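Local coordinates for protein trans-2-enoyl-CoA reductase (Treponema denticola ATCC 35405, PDB 4GGO) that reduces the carbon-carbon double bond of trans-2-enoyl-CoA substrates such as crotonyl-CoA with NADH, a step in fatty acid synthesis, at residues G279-A284 against S297-M302; I291-A296 against A355-V360. One frame throughout, in Å; residues are numbered along the deposited sequence.

Contact 1 (G279-A284 against S297-M302); sequences GLVTRA and SLFKVM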
# COMPACT_ATOMS: atom_id res chain seq x y z
N GLY A 279 -3.13 -6.93 6.78
CA GLY A 279 -4.35 -6.62 6.07
C GLY A 279 -4.86 -5.23 6.41
O GLY A 279 -4.70 -4.76 7.54
N LEU A 280 -5.46 -4.57 5.43
CA LEU A 280 -5.98 -3.22 5.62
C LEU A 280 -7.13 -2.97 4.66
O LEU A 280 -7.32 -3.71 3.69
CB LEU A 280 -4.88 -2.18 5.37
CG LEU A 280 -4.55 -1.85 3.91
CD1 LEU A 280 -3.79 -0.54 3.82
CD2 LEU A 280 -3.76 -2.97 3.25
N VAL A 281 -7.90 -1.93 4.93
CA VAL A 281 -9.00 -1.55 4.05
C VAL A 281 -8.45 -1.00 2.75
O VAL A 281 -7.71 -0.01 2.74
CB VAL A 281 -9.91 -0.48 4.70
CG1 VAL A 281 -11.00 -0.06 3.72
CG2 VAL A 281 -10.51 -1.01 5.99
N THR A 282 -8.80 -1.64 1.64
CA THR A 282 -8.41 -1.15 0.32
C THR A 282 -9.64 -0.90 -0.54
O THR A 282 -10.76 -1.18 -0.14
CB THR A 282 -7.47 -2.13 -0.40
OG1 THR A 282 -8.17 -3.34 -0.71
CG2 THR A 282 -6.25 -2.45 0.46
N ARG A 283 -9.40 -0.36 -1.73
CA ARG A 283 -10.48 -0.06 -2.67
C ARG A 283 -11.25 -1.32 -3.06
O ARG A 283 -12.45 -1.27 -3.33
CB ARG A 283 -9.91 0.61 -3.92
CG ARG A 283 -10.94 1.05 -4.94
CD ARG A 283 -10.28 1.52 -6.23
NE ARG A 283 -11.25 1.98 -7.22
CZ ARG A 283 -11.55 3.25 -7.42
NH1 ARG A 283 -10.97 4.20 -6.71
NH2 ARG A 283 -12.45 3.58 -8.35
N ALA A 284 -10.56 -2.46 -3.07
CA ALA A 284 -11.15 -3.71 -3.53
C ALA A 284 -11.72 -4.59 -2.41
O ALA A 284 -12.32 -5.63 -2.68
CB ALA A 284 -10.13 -4.49 -4.35
N SER A 297 -13.02 -7.59 12.38
CA SER A 297 -12.75 -8.43 13.53
C SER A 297 -11.28 -8.33 13.93
O SER A 297 -10.95 -8.32 15.12
CB SER A 297 -13.11 -9.88 13.23
OG SER A 297 -14.46 -9.98 12.80
N LEU A 298 -10.40 -8.26 12.94
CA LEU A 298 -8.97 -8.16 13.17
C LEU A 298 -8.63 -6.85 13.87
O LEU A 298 -7.85 -6.83 14.82
CB LEU A 298 -8.20 -8.25 11.85
CG LEU A 298 -6.67 -8.25 11.95
CD1 LEU A 298 -6.18 -9.57 12.55
CD2 LEU A 298 -6.03 -8.02 10.59
N PHE A 299 -9.22 -5.76 13.40
CA PHE A 299 -9.01 -4.44 14.01
C PHE A 299 -9.44 -4.47 15.47
O PHE A 299 -8.76 -3.93 16.34
CB PHE A 299 -9.78 -3.36 13.26
CG PHE A 299 -9.30 -3.11 11.85
CD1 PHE A 299 -8.13 -3.69 11.38
CD2 PHE A 299 -10.02 -2.29 11.00
CE1 PHE A 299 -7.70 -3.45 10.09
CE2 PHE A 299 -9.59 -2.05 9.70
CZ PHE A 299 -8.42 -2.64 9.25
N LYS A 300 -10.58 -5.10 15.73
CA LYS A 300 -11.12 -5.20 17.08
C LYS A 300 -10.17 -5.96 18.00
O LYS A 300 -9.82 -5.48 19.09
CB LYS A 300 -12.47 -5.91 17.05
CG LYS A 300 -13.17 -5.97 18.40
CD LYS A 300 -13.53 -4.58 18.89
CE LYS A 300 -14.48 -4.65 20.08
NZ LYS A 300 -14.93 -3.29 20.49
N VAL A 301 -9.74 -7.13 17.56
CA VAL A 301 -8.85 -7.98 18.35
C VAL A 301 -7.49 -7.32 18.59
O VAL A 301 -7.00 -7.30 19.72
CB VAL A 301 -8.65 -9.35 17.67
CG1 VAL A 301 -7.57 -10.15 18.38
CG2 VAL A 301 -9.96 -10.13 17.64
N MET A 302 -6.90 -6.78 17.53
CA MET A 302 -5.55 -6.23 17.63
C MET A 302 -5.48 -4.92 18.42
O MET A 302 -4.48 -4.63 19.07
CB MET A 302 -4.91 -6.09 16.24
CG MET A 302 -4.76 -7.42 15.52
SD MET A 302 -3.79 -7.35 14.01
CE MET A 302 -2.13 -7.24 14.67

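Contact 2 (I291-A296 against A355-V360); sequences IPLYLA and ALMEKV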
# COMPACT_ATOMS: atom_id res chain seq x y z
N ILE A 291 -13.29 -10.83 3.62
CA ILE A 291 -12.33 -9.76 3.95
C ILE A 291 -12.83 -8.61 4.84
O ILE A 291 -12.17 -8.29 5.83
CB ILE A 291 -11.62 -9.22 2.67
CG1 ILE A 291 -10.53 -10.18 2.23
CG2 ILE A 291 -11.02 -7.84 2.93
CD1 ILE A 291 -9.45 -10.41 3.26
N PRO A 292 -13.98 -7.99 4.51
CA PRO A 292 -14.43 -6.89 5.37
C PRO A 292 -14.78 -7.33 6.79
O PRO A 292 -14.52 -6.59 7.74
CB PRO A 292 -15.68 -6.38 4.66
CG PRO A 292 -15.52 -6.81 3.24
CD PRO A 292 -14.85 -8.15 3.34
N LEU A 293 -15.35 -8.52 6.92
CA LEU A 293 -15.69 -9.06 8.23
C LEU A 293 -14.43 -9.45 9.00
O LEU A 293 -14.34 -9.24 10.20
CB LEU A 293 -16.62 -10.27 8.10
CG LEU A 293 -16.97 -10.98 9.41
CD1 LEU A 293 -17.68 -10.02 10.36
CD2 LEU A 293 -17.82 -12.21 9.15
N TYR A 294 -13.47 -10.03 8.28
CA TYR A 294 -12.20 -10.40 8.88
C TYR A 294 -11.45 -9.18 9.40
O TYR A 294 -11.00 -9.17 10.55
CB TYR A 294 -11.33 -11.16 7.86
CG TYR A 294 -9.89 -11.31 8.29
CD1 TYR A 294 -9.55 -12.15 9.34
CD2 TYR A 294 -8.88 -10.62 7.65
CE1 TYR A 294 -8.24 -12.30 9.74
CE2 TYR A 294 -7.56 -10.76 8.04
CZ TYR A 294 -7.24 -11.60 9.09
OH TYR A 294 -5.93 -11.75 9.49
N LEU A 295 -11.32 -8.16 8.55
CA LEU A 295 -10.60 -6.94 8.92
C LEU A 295 -11.25 -6.22 10.10
O LEU A 295 -10.56 -5.77 11.00
CB LEU A 295 -10.52 -5.99 7.72
CG LEU A 295 -9.59 -6.41 6.58
CD1 LEU A 295 -9.67 -5.42 5.44
CD2 LEU A 295 -8.16 -6.54 7.09
N ALA A 296 -12.58 -6.12 10.07
CA ALA A 296 -13.31 -5.51 11.17
C ALA A 296 -13.07 -6.26 12.48
O ALA A 296 -12.93 -5.66 13.54
CB ALA A 296 -14.80 -5.45 10.85
N ALA A 355 -12.81 -16.95 16.40
CA ALA A 355 -13.89 -17.10 17.37
C ALA A 355 -14.86 -15.94 17.27
O ALA A 355 -16.07 -16.11 17.38
CB ALA A 355 -13.33 -17.21 18.78
N LEU A 356 -14.32 -14.74 17.04
CA LEU A 356 -15.12 -13.53 16.95
C LEU A 356 -16.02 -13.55 15.71
O LEU A 356 -17.19 -13.17 15.79
CB LEU A 356 -14.22 -12.30 16.93
CG LEU A 356 -14.91 -10.94 17.07
CD1 LEU A 356 -15.79 -10.91 18.30
CD2 LEU A 356 -13.87 -9.82 17.13
N MET A 357 -15.48 -13.99 14.58
CA MET A 357 -16.24 -14.02 13.33
C MET A 357 -17.45 -14.96 13.40
O MET A 357 -18.45 -14.73 12.73
CB MET A 357 -15.33 -14.41 12.16
CG MET A 357 -14.31 -13.35 11.78
SD MET A 357 -13.45 -13.69 10.23
CE MET A 357 -12.45 -15.11 10.69
N GLU A 358 -17.34 -16.01 14.20
CA GLU A 358 -18.42 -16.98 14.35
C GLU A 358 -19.58 -16.44 15.19
O GLU A 358 -20.70 -16.93 15.10
CB GLU A 358 -17.91 -18.29 14.95
CG GLU A 358 -17.05 -19.12 14.02
CD GLU A 358 -16.60 -20.43 14.64
OE1 GLU A 358 -16.85 -20.63 15.85
OE2 GLU A 358 -15.99 -21.25 13.93
N LYS A 359 -19.30 -15.44 16.01
CA LYS A 359 -20.29 -14.91 16.94
C LYS A 359 -20.99 -13.65 16.40
O LYS A 359 -22.00 -13.22 16.95
CB LYS A 359 -19.66 -14.62 18.30
CG LYS A 359 -18.96 -15.81 18.92
CD LYS A 359 -18.22 -15.43 20.19
CE LYS A 359 -17.47 -16.62 20.77
NZ LYS A 359 -18.39 -17.72 21.16
N VAL A 360 -20.44 -13.08 15.33
CA VAL A 360 -20.99 -11.86 14.76
C VAL A 360 -22.39 -12.08 14.19
O VAL A 360 -22.63 -13.03 13.45
CB VAL A 360 -20.08 -11.28 13.66
CG1 VAL A 360 -20.73 -10.08 13.00
CG2 VAL A 360 -18.73 -10.90 14.24

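Contact 1 (G279-A284 against S297-M302)
Phe299 reaches from helix 291-305 to the loop 279-284 and meets it with the far edge of its ring. Three groups of the loop line that edge close to the ring plane: the carbonyl O of Gly279 lies 4.1 Å from CE1 of Phe299, Leu280 CA is 4.4 Å from Phe299 CZ, and Val281 CG2 comes to 4.0 Å from Phe299 CE2. With CG anti to the carbonyl carbon (chi1 -66°), the ring is carried out from the helix, although the nearest CA atoms, Gly279 CA and Leu298 CA, are 8.6 Å apart. The valine side chain lies roughly perpendicular to that of Phe299 and presents one methyl. No hydrogen bond spans the contact; its closer part is this strip of van der Waals touches along the outer edge of a buried ring. Leu280 marks the transition, its CB directed away from the helix. Thr282, partly exposed, and the chain beyond it no longer touch the helix. Leu280, Val281 and Thr282 bind NAD(+), in a loop that follows strand 270-276 of the parallel, Rossmann-type sheet. Helix 371-380 packs on both Val281 and Phe299 through Asp377, while helix 347-359 covers Leu298 and Val301.

Contact 2 (I291-A296 against A355-V360)
Met357 lays its thioether against the backbone and CB of Tyr294, with SD 3.8 Å from CA and 4.1 Å from CB of the tyrosine. The sulfur also lies at the edge of the Tyr294 ring, near its plane, so the ring faces are not what it covers. The methionine chain is extended through chi2 and bends at chi3 (-70°), turning the terminal methyl aside while the sulfur meets the helix. With CG anti to the backbone N (chi1 167°), the Tyr294 ring leads away from segment 355-360, leaving CA and CB to meet the sulfur. Its hydroxyl is hydrogen-bonded to Glu344 and Gln350, and the side chain also touches Tyr234, which binds substrate. Leu293 takes up the rest of this apolar, largely buried contact: its CG packs 4.3 Å from CG of Met357, and its CD1 fits against both methyls of Val360, 4.0 Å from CG1 and 4.1 Å from CG2. These two side chains run antiparallel, alongside one another. The contact joins the start of helix 291-305, in the catalytic region, to the later part of helix 347-359 and the following Val360, in the C-terminal region; Lys176 of strand 173-178 touches Leu293, and helix 371-380 packs on Pro292, Leu295 and Ala296.

Both contacts draw on helix 291-305, contact 2 at its start and contact 1 about two to three turns along, and their centres lie 10 Å apart. They also meet directly: O of Leu280 approaches CD1 of Leu295 to 3.4 Å, and OG of Ser297 lies 3.5 Å from CG of Met357. The helix thus packs against the NAD(+)-binding loop through contact 1 and against helix 347-359 through contact 2. Glu344 bridges the two, bonding to the amide of Gly279 and to the hydroxyl of Tyr294. Between nearest atoms, the substrate-binding Tyr234 lies about 3 Å from Gly279 and from the Tyr294 side chain, and the inferred proton donor Tyr244 about 8 Å from the latter.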